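Local atomic coordinates of nicotinate phosphoribosyltransferase (Porphyromonas gingivalis, PDB entry 2IM5), a protein that probably catalyses the ATP-assisted transfer of phosphoribosyl from 5-phosphoribosyl 1-diphosphate to nicotinate, giving nicotinate mononucleotide on the way to NAD. Residues E68-Q71 with R72-Y76; D177-T180 with D181-Q185; L293-P297 with K298-I302; N336-G339 with G340-P344. All coordinates share one frame; numbering follows the deposited sequence.

Interaction 1 (E68-Q71 with R72-Y76)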
loop_
_atom_site.group_PDB
_atom_site.type_symbol
_atom_site.label_atom_id
_atom_site.label_comp_id
_atom_site.label_asym_id
_atom_site.label_seq_id
_atom_site.Cartn_x
_atom_site.Cartn_y
_atom_site.Cartn_z
ATOM N N GLU A 68 -13.712 -15.183 11.812
ATOM C CA GLU A 68 -13.359 -16.555 11.442
ATOM C C GLU A 68 -12.496 -16.559 10.187
ATOM O O GLU A 68 -11.587 -17.381 10.051
ATOM C CB GLU A 68 -14.615 -17.390 11.196
ATOM C CG GLU A 68 -15.370 -17.750 12.462
ATOM C CD GLU A 68 -16.726 -18.391 12.179
ATOM O OE1 GLU A 68 -16.792 -19.307 11.320
ATOM O OE2 GLU A 68 -17.723 -17.980 12.822
ATOM N N PHE A 69 -12.788 -15.642 9.268
ATOM C CA PHE A 69 -12.011 -15.529 8.042
ATOM C C PHE A 69 -10.566 -15.138 8.385
ATOM O O PHE A 69 -9.613 -15.728 7.877
ATOM C CB PHE A 69 -12.616 -14.466 7.124
ATOM C CG PHE A 69 -11.777 -14.157 5.920
ATOM C CD1 PHE A 69 -11.687 -15.062 4.863
ATOM C CD2 PHE A 69 -11.060 -12.964 5.849
ATOM C CE1 PHE A 69 -10.891 -14.781 3.750
ATOM C CE2 PHE A 69 -10.267 -12.674 4.749
ATOM C CZ PHE A 69 -10.180 -13.588 3.691
ATOM N N LEU A 70 -10.411 -14.137 9.245
ATOM C CA LEU A 70 -9.079 -13.688 9.632
ATOM C C LEU A 70 -8.286 -14.823 10.275
ATOM O O LEU A 70 -7.099 -15.000 9.999
ATOM C CB LEU A 70 -9.164 -12.509 10.610
ATOM C CG LEU A 70 -9.762 -11.205 10.070
ATOM C CD1 LEU A 70 -9.780 -10.163 11.169
ATOM C CD2 LEU A 70 -8.941 -10.707 8.880
ATOM N N GLN A 71 -8.949 -15.595 11.129
ATOM C CA GLN A 71 -8.286 -16.701 11.807
ATOM C C GLN A 71 -7.852 -17.777 10.822
ATOM O O GLN A 71 -6.789 -18.369 10.972
ATOM C CB GLN A 71 -9.215 -17.303 12.859
ATOM C CG GLN A 71 -9.651 -16.307 13.909
ATOM C CD GLN A 71 -10.737 -16.852 14.820
ATOM O OE1 GLN A 71 -11.720 -17.429 14.355
ATOM N NE2 GLN A 71 -10.573 -16.655 16.122
ATOM N N ARG A 72 -8.661 -18.012 9.797
ATOM C CA ARG A 72 -8.333 -19.041 8.820
ATOM C C ARG A 72 -7.419 -18.608 7.687
ATOM O O ARG A 72 -6.526 -19.356 7.302
ATOM C CB ARG A 72 -9.619 -19.628 8.227
ATOM C CG ARG A 72 -10.464 -20.339 9.265
ATOM C CD ARG A 72 -11.779 -20.849 8.713
ATOM N NE ARG A 72 -12.567 -21.476 9.772
ATOM C CZ ARG A 72 -13.801 -21.946 9.620
ATOM N NH1 ARG A 72 -14.415 -21.864 8.444
ATOM N NH2 ARG A 72 -14.423 -22.506 10.649
ATOM N N GLU A 73 -7.632 -17.404 7.168
ATOM C CA GLU A 73 -6.853 -16.921 6.041
ATOM C C GLU A 73 -5.675 -16.005 6.324
ATOM O O GLU A 73 -4.808 -15.842 5.466
ATOM C CB GLU A 73 -7.788 -16.249 5.040
ATOM C CG GLU A 73 -8.827 -17.194 4.477
ATOM C CD GLU A 73 -8.200 -18.430 3.863
ATOM O OE1 GLU A 73 -7.329 -18.273 2.976
ATOM O OE2 GLU A 73 -8.571 -19.553 4.270
ATOM N N LEU A 74 -5.638 -15.388 7.498
ATOM C CA LEU A 74 -4.518 -14.503 7.837
ATOM C C LEU A 74 -3.929 -14.951 9.166
ATOM O O LEU A 74 -3.864 -14.173 10.130
ATOM C CB LEU A 74 -4.976 -13.042 7.927
ATOM C CG LEU A 74 -5.301 -12.312 6.614
ATOM C CD1 LEU A 74 -6.583 -12.868 6.016
ATOM C CD2 LEU A 74 -5.453 -10.816 6.884
ATOM N N PRO A 75 -3.478 -16.219 9.229
ATOM C CA PRO A 75 -2.891 -16.805 10.437
ATOM C C PRO A 75 -1.653 -16.097 10.969
ATOM O O PRO A 75 -1.331 -16.241 12.145
ATOM C CB PRO A 75 -2.612 -18.251 10.021
ATOM C CG PRO A 75 -2.285 -18.108 8.566
ATOM C CD PRO A 75 -3.356 -17.152 8.089
ATOM N N TYR A 76 -0.949 -15.351 10.120
ATOM C CA TYR A 76 0.229 -14.632 10.602
ATOM C C TYR A 76 -0.180 -13.500 11.561
ATOM O O TYR A 76 0.670 -12.898 12.220
ATOM C CB TYR A 76 1.072 -14.102 9.434
ATOM C CG TYR A 76 0.269 -13.691 8.233
ATOM C CD1 TYR A 76 -0.347 -12.443 8.178
ATOM C CD2 TYR A 76 0.080 -14.573 7.167
ATOM C CE1 TYR A 76 -1.141 -12.079 7.086
ATOM C CE2 TYR A 76 -0.714 -14.222 6.070
ATOM C CZ TYR A 76 -1.321 -12.977 6.040
ATOM O OH TYR A 76 -2.128 -12.633 4.980
#
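A chi1 of 172° sets the Phe69 ring beside its own carbonyl carbon and leans it toward the C-terminal end of the helix, while Glu73, bent at chi2 (-55°), lays CB over one face of that ring, with CG close to CE1. This is i to i+4 packing in the last turn of helix 64-73. Glu73 CB stands 4.0 Å from the centroid of the Phe69 ring in a CH-pi contact, offset toward the rim, and the bend carries the carboxylate away from the other residues of the turn. The aromatic ring thus rests on the aliphatic part of an acidic chain, and it also stacks with His201. Backbone bonds keep this spacing: Glu73 N to Phe69 O (2.7 Å), and Leu74 N to Leu70 O (2.9 Å), just where Leu74 leaves helical geometry. Leucines suit the buried side, where Leu70 meets Leu62 and Leu85, and Leu74 meets Leu12 and Val207. On the outer side Glu68 and Arg72 run alongside each other, but Glu68 OE1 lies over a guanidinium face, 4.0 Å from Arg72 NH2, so the charges are near without any N-H aimed at the oxygen. Leu74 CD1 approaches Phe69 CE2 obliquely, at 3.9 Å.

Interaction 2 (D177-T180 with D181-Q185)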
loop_
_atom_site.group_PDB
_atom_site.type_symbol
_atom_site.label_atom_id
_atom_site.label_comp_id
_atom_site.label_asym_id
_atom_site.label_seq_id
_atom_site.Cartn_x
_atom_site.Cartn_y
_atom_site.Cartn_z
ATOM N N ASP A 177 -15.532 -4.251 -6.504
ATOM C CA ASP A 177 -16.197 -5.515 -6.210
ATOM C C ASP A 177 -16.480 -6.299 -7.489
ATOM O O ASP A 177 -16.130 -7.471 -7.601
ATOM C CB ASP A 177 -17.512 -5.251 -5.472
ATOM C CG ASP A 177 -18.133 -6.516 -4.904
ATOM O OD1 ASP A 177 -17.882 -7.612 -5.443
ATOM O OD2 ASP A 177 -18.890 -6.417 -3.919
ATOM N N ARG A 178 -17.125 -5.648 -8.450
ATOM C CA ARG A 178 -17.460 -6.300 -9.714
ATOM C C ARG A 178 -16.216 -6.667 -10.520
ATOM O O ARG A 178 -16.150 -7.745 -11.104
ATOM C CB ARG A 178 -18.383 -5.403 -10.547
ATOM C CG ARG A 178 -18.816 -6.012 -11.878
ATOM C CD ARG A 178 -19.357 -7.429 -11.694
ATOM N NE ARG A 178 -19.645 -8.073 -12.973
ATOM C CZ ARG A 178 -19.889 -9.374 -13.119
ATOM N NH1 ARG A 178 -19.877 -10.181 -12.063
ATOM N NH2 ARG A 178 -20.145 -9.868 -14.323
ATOM N N VAL A 179 -15.235 -5.774 -10.550
ATOM C CA VAL A 179 -13.995 -6.026 -11.281
ATOM C C VAL A 179 -13.288 -7.258 -10.719
ATOM O O VAL A 179 -12.760 -8.079 -11.475
ATOM C CB VAL A 179 -13.038 -4.807 -11.206
ATOM C CG1 VAL A 179 -11.633 -5.203 -11.669
ATOM C CG2 VAL A 179 -13.568 -3.675 -12.092
ATOM N N THR A 180 -13.282 -7.379 -9.393
ATOM C CA THR A 180 -12.658 -8.518 -8.732
ATOM C C THR A 180 -13.398 -9.794 -9.118
ATOM O O THR A 180 -12.786 -10.824 -9.380
ATOM C CB THR A 180 -12.707 -8.363 -7.198
ATOM O OG1 THR A 180 -11.980 -7.189 -6.825
ATOM C CG2 THR A 180 -12.098 -9.581 -6.511
ATOM N N ASP A 181 -14.724 -9.708 -9.150
ATOM C CA ASP A 181 -15.559 -10.852 -9.507
ATOM C C ASP A 181 -15.260 -11.320 -10.930
ATOM O O ASP A 181 -15.120 -12.517 -11.186
ATOM C CB ASP A 181 -17.035 -10.479 -9.404
ATOM C CG ASP A 181 -17.934 -11.692 -9.333
ATOM O OD1 ASP A 181 -17.596 -12.721 -9.958
ATOM O OD2 ASP A 181 -18.982 -11.614 -8.658
ATOM N N ILE A 182 -15.158 -10.370 -11.850
ATOM C CA ILE A 182 -14.877 -10.687 -13.243
ATOM C C ILE A 182 -13.486 -11.288 -13.421
ATOM O O ILE A 182 -13.311 -12.284 -14.130
ATOM C CB ILE A 182 -14.993 -9.427 -14.124
ATOM C CG1 ILE A 182 -16.427 -8.893 -14.069
ATOM C CG2 ILE A 182 -14.589 -9.749 -15.554
ATOM C CD1 ILE A 182 -16.610 -7.545 -14.735
ATOM N N LEU A 183 -12.491 -10.680 -12.787
ATOM C CA LEU A 183 -11.125 -11.182 -12.906
ATOM C C LEU A 183 -11.023 -12.607 -12.373
ATOM O O LEU A 183 -10.365 -13.453 -12.969
ATOM C CB LEU A 183 -10.152 -10.259 -12.166
ATOM C CG LEU A 183 -9.890 -8.937 -12.889
ATOM C CD1 LEU A 183 -9.046 -8.000 -12.030
ATOM C CD2 LEU A 183 -9.174 -9.234 -14.203
ATOM N N LYS A 184 -11.687 -12.866 -11.255
ATOM C CA LYS A 184 -11.668 -14.195 -10.664
ATOM C C LYS A 184 -12.222 -15.199 -11.666
ATOM O O LYS A 184 -11.751 -16.327 -11.765
ATOM C CB LYS A 184 -12.525 -14.227 -9.398
ATOM C CG LYS A 184 -12.544 -15.588 -8.727
ATOM C CD LYS A 184 -13.627 -15.700 -7.676
ATOM C CE LYS A 184 -13.641 -17.099 -7.068
ATOM N NZ LYS A 184 -14.683 -17.250 -6.023
ATOM N N GLN A 185 -13.227 -14.761 -12.411
ATOM C CA GLN A 185 -13.899 -15.592 -13.400
ATOM C C GLN A 185 -13.096 -15.829 -14.687
ATOM O O GLN A 185 -13.169 -16.905 -15.279
ATOM C CB GLN A 185 -15.248 -14.951 -13.744
ATOM C CG GLN A 185 -16.208 -15.841 -14.506
ATOM C CD GLN A 185 -17.475 -15.104 -14.929
ATOM O OE1 GLN A 185 -18.028 -14.304 -14.164
ATOM N NE2 GLN A 185 -17.947 -15.382 -16.146
HETATM O O HOH W 1 -20.112 -9.051 -9.280
#
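Asp181 OD2 is approached by two partners: a water that donates to it at 2.9 Å, and Arg178 NH1, which forms a long salt bridge of 3.8 Å. The same water accepts from Arg178 NH1 (3.0 Å), so it bridges a gap too wide for a close ion pair. OD2 lies at the guanidinium edge, although the carboxylate and guanidinium planes are turned 65° against each other. Arginine suits this place because its long chain serves two acids at once: NE forms a salt bridge with Glu145, while NH1 turns toward Asp181. The bend at chi2 (50°) turns the chain forward along its own helix, and there Ile182 CG1 sits over one face of the guanidinium, 3.5 Å from Arg178 NE. An apolar branch can cover that face without competing for the N-H groups, which point outward in the plane. On the neighbouring side of the helix, Val179 and Leu183 lie side by side, with Val179 CG1 3.8 Å from Leu183 CD1. Regular alpha-helical bonds hold the frame, among them Ile182 N to Arg178 O at 2.9 Å. Helix 173-186 is the helical arm of a beta-alpha-beta unit between strands 162-164 and 191-194. Ile182 and Leu183 meet Thr148 of helix 141-157, Asp177 pairs with Lys202 and His203 of helix 197-203, and Thr180 and Leu183 press on Ile164 of strand 162-164.

Interaction 3 (L293-P297 with K298-I302)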
loop_
_atom_site.group_PDB
_atom_site.type_symbol
_atom_site.label_atom_id
_atom_site.label_comp_id
_atom_site.label_asym_id
_atom_site.label_seq_id
_atom_site.Cartn_x
_atom_site.Cartn_y
_atom_site.Cartn_z
ATOM N N LEU A 293 26.394 -11.270 -3.486
ATOM C CA LEU A 293 26.173 -11.943 -2.215
ATOM C C LEU A 293 26.164 -13.460 -2.360
ATOM O O LEU A 293 25.953 -14.178 -1.384
ATOM C CB LEU A 293 24.846 -11.488 -1.611
ATOM C CG LEU A 293 24.750 -10.023 -1.179
ATOM C CD1 LEU A 293 23.314 -9.698 -0.790
ATOM C CD2 LEU A 293 25.704 -9.774 -0.011
ATOM N N ARG A 294 26.391 -13.944 -3.575
ATOM C CA ARG A 294 26.392 -15.374 -3.842
ATOM C C ARG A 294 25.050 -16.008 -3.490
ATOM O O ARG A 294 24.984 -17.076 -2.882
ATOM C CB ARG A 294 27.529 -16.063 -3.076
ATOM C CG ARG A 294 28.828 -16.183 -3.869
ATOM C CD ARG A 294 29.258 -14.850 -4.481
ATOM N NE ARG A 294 30.359 -15.010 -5.435
ATOM C CZ ARG A 294 30.894 -14.018 -6.142
ATOM N NH1 ARG A 294 30.433 -12.780 -6.010
ATOM N NH2 ARG A 294 31.894 -14.266 -6.982
ATOM N N VAL A 295 23.981 -15.319 -3.872
ATOM C CA VAL A 295 22.623 -15.791 -3.656
ATOM C C VAL A 295 22.058 -15.955 -5.063
ATOM O O VAL A 295 22.269 -15.100 -5.918
ATOM C CB VAL A 295 21.791 -14.759 -2.863
ATOM C CG1 VAL A 295 20.332 -15.164 -2.837
ATOM C CG2 VAL A 295 22.328 -14.648 -1.446
ATOM N N ASP A 296 21.353 -17.054 -5.305
ATOM C CA ASP A 296 20.800 -17.321 -6.623
ATOM C C ASP A 296 19.545 -16.509 -6.925
ATOM O O ASP A 296 18.476 -16.781 -6.385
ATOM C CB ASP A 296 20.506 -18.818 -6.763
ATOM C CG ASP A 296 20.029 -19.194 -8.157
ATOM O OD1 ASP A 296 20.212 -18.388 -9.098
ATOM O OD2 ASP A 296 19.481 -20.305 -8.309
ATOM N N PRO A 297 19.661 -15.507 -7.807
ATOM C CA PRO A 297 18.516 -14.666 -8.163
ATOM C C PRO A 297 17.368 -15.417 -8.816
ATOM O O PRO A 297 16.213 -14.996 -8.735
ATOM C CB PRO A 297 19.130 -13.616 -9.093
ATOM C CG PRO A 297 20.282 -14.332 -9.703
ATOM C CD PRO A 297 20.869 -15.088 -8.539
ATOM N N LYS A 298 17.679 -16.535 -9.455
ATOM C CA LYS A 298 16.654 -17.319 -10.126
ATOM C C LYS A 298 15.614 -17.913 -9.183
ATOM O O LYS A 298 14.493 -18.202 -9.599
ATOM C CB LYS A 298 17.307 -18.415 -10.969
ATOM C CG LYS A 298 18.152 -17.847 -12.091
ATOM C CD LYS A 298 18.804 -18.929 -12.932
ATOM C CE LYS A 298 19.637 -18.314 -14.048
ATOM N NZ LYS A 298 20.223 -19.372 -14.921
ATOM N N ILE A 299 15.965 -18.091 -7.914
ATOM C CA ILE A 299 15.004 -18.633 -6.971
ATOM C C ILE A 299 14.249 -17.511 -6.256
ATOM O O ILE A 299 13.352 -17.767 -5.452
ATOM C CB ILE A 299 15.679 -19.551 -5.915
ATOM C CG1 ILE A 299 16.564 -18.722 -4.985
ATOM C CG2 ILE A 299 16.495 -20.630 -6.614
ATOM C CD1 ILE A 299 17.258 -19.536 -3.907
ATOM N N LYS A 300 14.604 -16.267 -6.554
ATOM C CA LYS A 300 13.947 -15.120 -5.938
ATOM C C LYS A 300 12.872 -14.553 -6.863
ATOM O O LYS A 300 12.835 -14.864 -8.058
ATOM C CB LYS A 300 14.975 -14.029 -5.615
ATOM C CG LYS A 300 16.095 -14.480 -4.688
ATOM C CD LYS A 300 15.560 -14.913 -3.321
ATOM C CE LYS A 300 16.710 -15.314 -2.394
ATOM N NZ LYS A 300 16.222 -15.698 -1.037
ATOM N N TYR A 301 12.005 -13.715 -6.302
ATOM C CA TYR A 301 10.919 -13.091 -7.058
ATOM C C TYR A 301 10.958 -11.577 -6.909
ATOM O O TYR A 301 11.463 -11.049 -5.923
ATOM C CB TYR A 301 9.544 -13.531 -6.526
ATOM C CG TYR A 301 9.319 -15.020 -6.424
ATOM C CD1 TYR A 301 8.431 -15.671 -7.289
ATOM C CD2 TYR A 301 9.976 -15.782 -5.457
ATOM C CE1 TYR A 301 8.201 -17.045 -7.188
ATOM C CE2 TYR A 301 9.759 -17.160 -5.348
ATOM C CZ TYR A 301 8.870 -17.782 -6.215
ATOM O OH TYR A 301 8.647 -19.138 -6.105
ATOM N N ILE A 302 10.410 -10.885 -7.899
ATOM C CA ILE A 302 10.294 -9.441 -7.836
ATOM C C ILE A 302 8.831 -9.149 -8.116
ATOM O O ILE A 302 8.278 -9.624 -9.113
ATOM C CB ILE A 302 11.116 -8.699 -8.895
ATOM C CG1 ILE A 302 12.606 -8.831 -8.607
ATOM C CG2 ILE A 302 10.716 -7.216 -8.894
ATOM C CD1 ILE A 302 13.481 -8.153 -9.649
#
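Asp296 and Lys298 lie at a slant to each other, the carboxylate turned so that Lys298 N meets Asp296 OD1 from above its plane, at 3.2 Å. A side-chain oxygen bonded to the amide two residues on is an Asx turn, and here it opens the short 3-10 turn that leads into strand 301-304. The Asp296 chi1 of -175° places the carboxylate over the start of the turn, where a short acidic chain fits. Ile299 also slants across Asp296: its CG2 comes 3.4 Å from Asp296 OD2, while CG1 packs 3.1 Å from Asp296 O. Two successive bonds close the turn, Ile299 N to Asp296 O (3.2 Å) and Lys300 N to Pro297 O (3.0 Å). Pro297 has no N-H to satisfy and its ring restricts phi, which suits the first position of such a turn. Lys300 crosses Val295 at about a right angle, its CE 3.7 Å from Val295 CG1. This carbon-carbon contact leaves the ammonium to Ala266 O and Phe269 O, at and just beyond the end of helix 263-268. Those carbonyls, with the negative end of the helix dipole, would be expected to stabilise a positive charge on the buried lysine.

Interaction 4 (N336-G339 with G340-P344)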
loop_
_atom_site.group_PDB
_atom_site.type_symbol
_atom_site.label_atom_id
_atom_site.label_comp_id
_atom_site.label_asym_id
_atom_site.label_seq_id
_atom_site.Cartn_x
_atom_site.Cartn_y
_atom_site.Cartn_z
ATOM N N ASN A 336 -10.193 1.634 -11.524
ATOM C CA ASN A 336 -10.686 2.931 -11.950
ATOM C C ASN A 336 -10.415 3.124 -13.436
ATOM O O ASN A 336 -9.536 3.889 -13.825
ATOM C CB ASN A 336 -10.034 4.057 -11.147
ATOM C CG ASN A 336 -10.850 5.333 -11.184
ATOM O OD1 ASN A 336 -11.533 5.615 -12.177
ATOM N ND2 ASN A 336 -10.779 6.120 -10.112
ATOM N N ASP A 337 -11.179 2.404 -14.249
ATOM C CA ASP A 337 -11.073 2.455 -15.707
ATOM C C ASP A 337 -12.514 2.260 -16.192
ATOM O O ASP A 337 -12.833 1.318 -16.923
ATOM C CB ASP A 337 -10.160 1.319 -16.185
ATOM C CG ASP A 337 -9.998 1.287 -17.692
ATOM O OD1 ASP A 337 -10.179 2.345 -18.341
ATOM O OD2 ASP A 337 -9.671 0.201 -18.226
ATOM N N VAL A 338 -13.378 3.170 -15.760
ATOM C CA VAL A 338 -14.799 3.102 -16.061
ATOM C C VAL A 338 -15.284 3.818 -17.316
ATOM O O VAL A 338 -16.496 3.932 -17.535
ATOM C CB VAL A 338 -15.608 3.623 -14.857
ATOM C CG1 VAL A 338 -15.225 2.844 -13.604
ATOM C CG2 VAL A 338 -15.349 5.109 -14.659
ATOM N N GLY A 339 -14.351 4.291 -18.136
ATOM C CA GLY A 339 -14.720 4.981 -19.357
ATOM C C GLY A 339 -15.355 6.343 -19.126
ATOM O O GLY A 339 -15.548 6.777 -17.984
ATOM N N GLY A 340 -15.679 7.025 -20.222
ATOM C CA GLY A 340 -16.302 8.336 -20.125
ATOM C C GLY A 340 -15.332 9.445 -19.763
ATOM O O GLY A 340 -15.727 10.457 -19.186
ATOM N N GLY A 341 -14.064 9.255 -20.102
ATOM C CA GLY A 341 -13.068 10.266 -19.794
ATOM C C GLY A 341 -12.779 10.394 -18.308
ATOM O O GLY A 341 -11.980 11.237 -17.901
ATOM N N VAL A 342 -13.425 9.564 -17.492
ATOM C CA VAL A 342 -13.213 9.603 -16.051
ATOM C C VAL A 342 -11.782 9.206 -15.731
ATOM O O VAL A 342 -11.318 8.140 -16.135
ATOM C CB VAL A 342 -14.162 8.643 -15.310
ATOM C CG1 VAL A 342 -13.867 8.680 -13.815
ATOM C CG2 VAL A 342 -15.612 9.030 -15.581
ATOM N N GLU A 343 -11.083 10.068 -15.001
ATOM C CA GLU A 343 -9.698 9.807 -14.637
ATOM C C GLU A 343 -9.514 9.668 -13.129
ATOM O O GLU A 343 -10.192 10.328 -12.346
ATOM C CB GLU A 343 -8.801 10.925 -15.166
ATOM C CG GLU A 343 -9.126 12.318 -14.623
ATOM C CD GLU A 343 -10.531 12.798 -14.979
ATOM O OE1 GLU A 343 -11.501 12.380 -14.307
ATOM O OE2 GLU A 343 -10.664 13.589 -15.939
ATOM N N PRO A 344 -8.595 8.790 -12.705
ATOM C CA PRO A 344 -8.315 8.557 -11.284
ATOM C C PRO A 344 -7.777 9.809 -10.605
ATOM O O PRO A 344 -7.106 10.624 -11.238
ATOM C CB PRO A 344 -7.267 7.447 -11.314
ATOM C CG PRO A 344 -7.578 6.717 -12.592
ATOM C CD PRO A 344 -7.837 7.851 -13.545
#
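One face of the Asn336 amide is covered by the ring of Pro344, whose CG stands almost directly above Asn336 CG at 3.8 Å; Pro344 CA belongs to the same layer, 3.7 Å from Asn336 ND2. The two groups suit each other, since the proline ring offers C-H groups to the amide and makes no claim on its polar atoms. ND2 is bonded to Arg169 O and to the hydroxyl of Tyr132, which fixes the rotation of the amide. OD1 has Val342 CG1 4.2 Å away, well off the line of its C=O bond, and is buried here with no polar partner in the model. The first torsion of Asn336 (-159°) swings the amide across to the returning chain. Between helix 332-335 and strand 347-355 the backbone doubles back, the two arms running 160° apart, through a type I' beta turn from Gly339 to Val342. Gly340 and Gly341 occupy its central positions with positive phi, a conformation that glycine adopts readily; Gly339 also has positive phi. Inside the bend the valines Val338 and Val342 meet obliquely, Val338 CG2 lying 3.8 Å from Val342 CB. Branched apolar side chains suit this inner side, where they meet each other and Phe171. Val338 also packs on Pro139 and on Val144 of helix 141-157, while Asp337 turns outward to a salt bridge with Lys151. Val342 CG2 lies 3.3 Å from Gly339 O.

How the interactions relate
The four contacts follow one another along the chain and do not touch. Interactions 2 and 4 are the nearest pair, with centres about 18 Å and nearest atoms about 6 Å apart; both pack on helix 141-157. Interaction 1, whose centre is about 22 Å from that of interaction 2, meets the same helix 197-203 through His201, while Asp177 uses Lys202 and His203. Interactions 3 and 4 are farthest apart, about 39 Å between centres, yet strand 301-304 lies beside strand 325-330 in the parallel sheet, and interaction 4 follows that second strand after a short helix. His213, predicted to be phosphorylated but unmodified here, belongs to none of the four.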